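PDB 6AQY: gdp-l-fucose synthetase from Naegleria fowleri, which probably catalyses the NADPH-dependent epimerisation and reduction of GDP-4-keto-6-deoxy-D-mannose to GDP-L-fucose. Local coordinates for residues Glu13-Pro18 and Met251-Ser256. Numbering follows the deposited sequence.
Sequences EVSDQP and MFNYQS
Gln255 lies along the backbone of Val14 and Ser15, its chain extended beyond CG (chi2 -174°). CD of Gln255 is 3.4 Å from Ser15 N, OE1 meets the CB of Ser15, and NE2 passes Val14 O at too poor an angle to bond; its hydrogen bond goes instead to Arg12 O. Alongside it, the two backbones form a single bridge at Val14 and Tyr254. Gln255 N gives a nearly straight bond to Glu13 O (2.6 Å, N-H...O 164°), to which Ser256 N adds a weak one, while Ser15 N reaches Asn253 O at 2.9 Å. The bond from CA to CB of Val14 points away from 251-256, yet CB remains 3.5 Å from Asn253 O.

Pro18 and Asn253 run side by side in the same direction. CB of Pro18 sits 3.5 Å from Asn253 OD1, which also receives a bond from a water shared with Ser15 O, whereas ND2 bonds back to Trp249 O. The hydroxyl of Ser15 donates to Gln17 O (2.7 Å) within its own segment, from above the carbonyl plane. At the far end another water links Glu13 OE1, Tyr254 OH and Ser256 OG; Tyr254 OH also hydrogen-bonds Glu258 O, Ser256 OG hydrogen-bonds Glu258 N, and Glu13 OE2 forms a salt bridge with Arg311.

Geometrically, this joins the N-terminal lead into strand 26-30 to the last turn of helix 240-253 and the loop that follows it, at the surface of the Rossmann-type domain. Backbone bonds and water bridges supply most of the polar links between the segments, so attachment probably depends more on main-chain geometry than on apolar burial.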
ATOM      1  N   GLU A  13      17.852 -19.496   2.894  1.00 50.01           N
ATOM      2  CA  GLU A  13      16.390 -19.460   2.896  1.00 44.21           C
ATOM      3  C   GLU A  13      15.793 -20.396   3.943  1.00 48.50           C
ATOM      4  O   GLU A  13      14.664 -20.164   4.401  1.00 48.29           O
ATOM      5  CB  GLU A  13      15.850 -19.819   1.516  1.00 42.37           C
ATOM      6  CG  GLU A  13      16.180 -18.827   0.426  1.00 42.51           C
ATOM      7  CD  GLU A  13      16.113 -19.451  -0.958  1.00 66.64           C
ATOM      8  OE1 GLU A  13      15.140 -19.175  -1.690  1.00 59.36           O
ATOM      9  OE2 GLU A  13      17.036 -20.233  -1.313  1.00 66.41           O
ATOM     10  N   VAL A  14      16.527 -21.454   4.329  1.00 44.11           N
ATOM     11  CA  VAL A  14      16.085 -22.414   5.338  1.00 45.22           C
ATOM     12  C   VAL A  14      17.092 -22.469   6.487  1.00 50.52           C
ATOM     13  O   VAL A  14      18.268 -22.123   6.335  1.00 50.34           O
ATOM     14  CB  VAL A  14      15.882 -23.827   4.751  1.00 47.55           C
ATOM     15  CG1 VAL A  14      14.607 -23.872   3.938  1.00 39.93           C
ATOM     16  CG2 VAL A  14      17.110 -24.252   3.903  1.00 42.07           C
ATOM     17  N   SER A  15      16.613 -22.909   7.652  1.00 44.51           N
ATOM     18  CA  SER A  15      17.497 -23.215   8.775  1.00 46.40           C
ATOM     19  C   SER A  15      18.163 -24.577   8.586  1.00 46.41           C
ATOM     20  O   SER A  15      17.644 -25.450   7.891  1.00 49.26           O
ATOM     21  CB  SER A  15      16.721 -23.214  10.090  1.00 44.63           C
ATOM     22  OG  SER A  15      15.604 -24.074   9.974  1.00 49.74           O
ATOM     23  N   ASP A  16      19.326 -24.759   9.212  1.00 46.90           N
ATOM     24  CA  ASP A  16      20.050 -26.018   9.029  1.00 55.59           C
ATOM     25  C   ASP A  16      19.237 -27.197   9.553  1.00 65.78           C
ATOM     26  O   ASP A  16      19.111 -28.231   8.882  1.00 67.53           O
ATOM     27  CB  ASP A  16      21.415 -25.975   9.725  1.00 52.78           C
ATOM     28  CG  ASP A  16      22.398 -25.039   9.060  1.00 57.18           C
ATOM     29  OD1 ASP A  16      22.091 -24.390   8.028  1.00 46.32           O
ATOM     30  OD2 ASP A  16      23.518 -24.959   9.590  1.00 65.84           O
ATOM     31  N   GLN A  17      18.702 -27.069  10.765  1.00 68.42           N
ATOM     32  CA  GLN A  17      17.790 -28.029  11.360  1.00 70.87           C
ATOM     33  C   GLN A  17      16.394 -27.432  11.430  1.00 70.21           C
ATOM     34  O   GLN A  17      16.235 -26.208  11.466  1.00 71.78           O
ATOM     35  CB  GLN A  17      18.234 -28.429  12.778  1.00 72.74           C
ATOM     36  CG  GLN A  17      19.701 -28.719  12.958  1.00 81.31           C
ATOM     37  CD  GLN A  17      20.176 -29.894  12.131  1.00 92.56           C
ATOM     38  OE1 GLN A  17      19.373 -30.673  11.610  1.00 94.83           O
ATOM     39  NE2 GLN A  17      21.494 -30.021  11.993  1.00 99.01           N
ATOM     40  N   PRO A  18      15.353 -28.262  11.466  1.00 70.67           N
ATOM     41  CA  PRO A  18      14.007 -27.727  11.698  1.00 65.77           C
ATOM     42  C   PRO A  18      13.859 -27.265  13.139  1.00 65.63           C
ATOM     43  O   PRO A  18      14.541 -27.744  14.051  1.00 65.42           O
ATOM     44  CB  PRO A  18      13.083 -28.922  11.420  1.00 62.30           C
ATOM     45  CG  PRO A  18      13.938 -29.949  10.728  1.00 66.19           C
ATOM     46  CD  PRO A  18      15.333 -29.719  11.249  1.00 68.13           C
ATOM     47  N   MET A 251       6.810 -23.186   8.501  1.00 48.32           N
ATOM     48  CA  MET A 251       7.002 -22.741   9.880  1.00 43.97           C
ATOM     49  C   MET A 251       8.236 -23.395  10.501  1.00 46.36           C
ATOM     50  O   MET A 251       8.974 -22.759  11.257  1.00 43.54           O
ATOM     51  CB  MET A 251       5.740 -23.014  10.718  1.00 43.39           C
ATOM     52  CG  MET A 251       5.743 -22.373  12.129  1.00 52.14           C
ATOM     53  SD  MET A 251       4.400 -22.971  13.232  1.00 62.45           S
ATOM     54  CE  MET A 251       4.294 -24.640  12.700  1.00 65.92           C
ATOM     55  N   PHE A 252       8.489 -24.664  10.193  1.00 46.66           N
ATOM     56  CA  PHE A 252       9.610 -25.311  10.863  1.00 45.37           C
ATOM     57  C   PHE A 252      10.972 -24.995  10.247  1.00 46.70           C
ATOM     58  O   PHE A 252      11.966 -25.101  10.969  1.00 44.49           O
ATOM     59  CB  PHE A 252       9.382 -26.818  10.936  1.00 51.08           C
ATOM     60  CG  PHE A 252       8.156 -27.202  11.727  1.00 59.52           C
ATOM     61  CD1 PHE A 252       7.702 -26.389  12.750  1.00 62.96           C
ATOM     62  CD2 PHE A 252       7.474 -28.371  11.467  1.00 62.67           C
ATOM     63  CE1 PHE A 252       6.597 -26.734  13.489  1.00 63.90           C
ATOM     64  CE2 PHE A 252       6.356 -28.715  12.208  1.00 70.28           C
ATOM     65  CZ  PHE A 252       5.917 -27.891  13.214  1.00 67.32           C
ATOM     66  N   ASN A 253      11.043 -24.584   8.954  1.00 45.98           N
ATOM     67  CA  ASN A 253      12.297 -24.516   8.194  1.00 43.76           C
ATOM     68  C   ASN A 253      12.609 -23.201   7.477  1.00 41.45           C
ATOM     69  O   ASN A 253      13.781 -22.855   7.311  1.00 47.91           O
ATOM     70  CB  ASN A 253      12.337 -25.609   7.114  1.00 44.31           C
ATOM     71  CG  ASN A 253      12.303 -27.012   7.688  1.00 46.43           C
ATOM     72  OD1 ASN A 253      13.289 -27.482   8.250  1.00 51.89           O
ATOM     73  ND2 ASN A 253      11.180 -27.696   7.523  1.00 46.58           N
ATOM     74  N   TYR A 254      11.591 -22.498   6.997  1.00 41.46           N
ATOM     75  CA  TYR A 254      11.757 -21.415   6.028  1.00 42.33           C
ATOM     76  C   TYR A 254      12.045 -20.102   6.761  1.00 49.80           C
ATOM     77  O   TYR A 254      11.228 -19.646   7.568  1.00 53.30           O
ATOM     78  CB  TYR A 254      10.500 -21.333   5.147  1.00 38.28           C
ATOM     79  CG  TYR A 254      10.552 -20.365   3.975  1.00 38.47           C
ATOM     80  CD1 TYR A 254      11.407 -20.579   2.878  1.00 38.32           C
ATOM     81  CD2 TYR A 254       9.752 -19.236   3.967  1.00 36.05           C
ATOM     82  CE1 TYR A 254      11.461 -19.679   1.815  1.00 47.26           C
ATOM     83  CE2 TYR A 254       9.786 -18.327   2.901  1.00 39.45           C
ATOM     84  CZ  TYR A 254      10.639 -18.540   1.829  1.00 46.17           C
ATOM     85  OH  TYR A 254      10.663 -17.622   0.779  1.00 36.59           O
ATOM     86  N   GLN A 255      13.215 -19.501   6.479  1.00 43.24           N
ATOM     87  CA  GLN A 255      13.714 -18.296   7.143  1.00 41.65           C
ATOM     88  C   GLN A 255      13.629 -17.034   6.299  1.00 46.15           C
ATOM     89  O   GLN A 255      13.877 -15.937   6.819  1.00 45.91           O
ATOM     90  CB  GLN A 255      15.188 -18.448   7.518  1.00 45.97           C
ATOM     91  CG  GLN A 255      15.491 -19.637   8.234  1.00 45.37           C
ATOM     92  CD  GLN A 255      16.900 -19.660   8.693  1.00 49.20           C
ATOM     93  OE1 GLN A 255      17.168 -20.061   9.822  1.00 52.75           O
ATOM     94  NE2 GLN A 255      17.831 -19.254   7.819  1.00 46.40           N
ATOM     95  N   SER A 256      13.394 -17.169   5.004  1.00 45.43           N
ATOM     96  CA  SER A 256      13.446 -16.038   4.098  1.00 40.83           C
ATOM     97  C   SER A 256      12.215 -15.153   4.276  1.00 43.90           C
ATOM     98  O   SER A 256      11.110 -15.627   4.533  1.00 43.13           O
ATOM     99  CB  SER A 256      13.553 -16.553   2.665  1.00 37.00           C
ATOM    100  OG  SER A 256      13.343 -15.534   1.734  1.00 45.44           O
TER
HETATM  101  O   HOH W   1      13.464 -16.926  -0.687  1.00 45.50           O
HETATM  102  O   HOH W   2      15.753 -27.143   7.610  1.00 45.38           O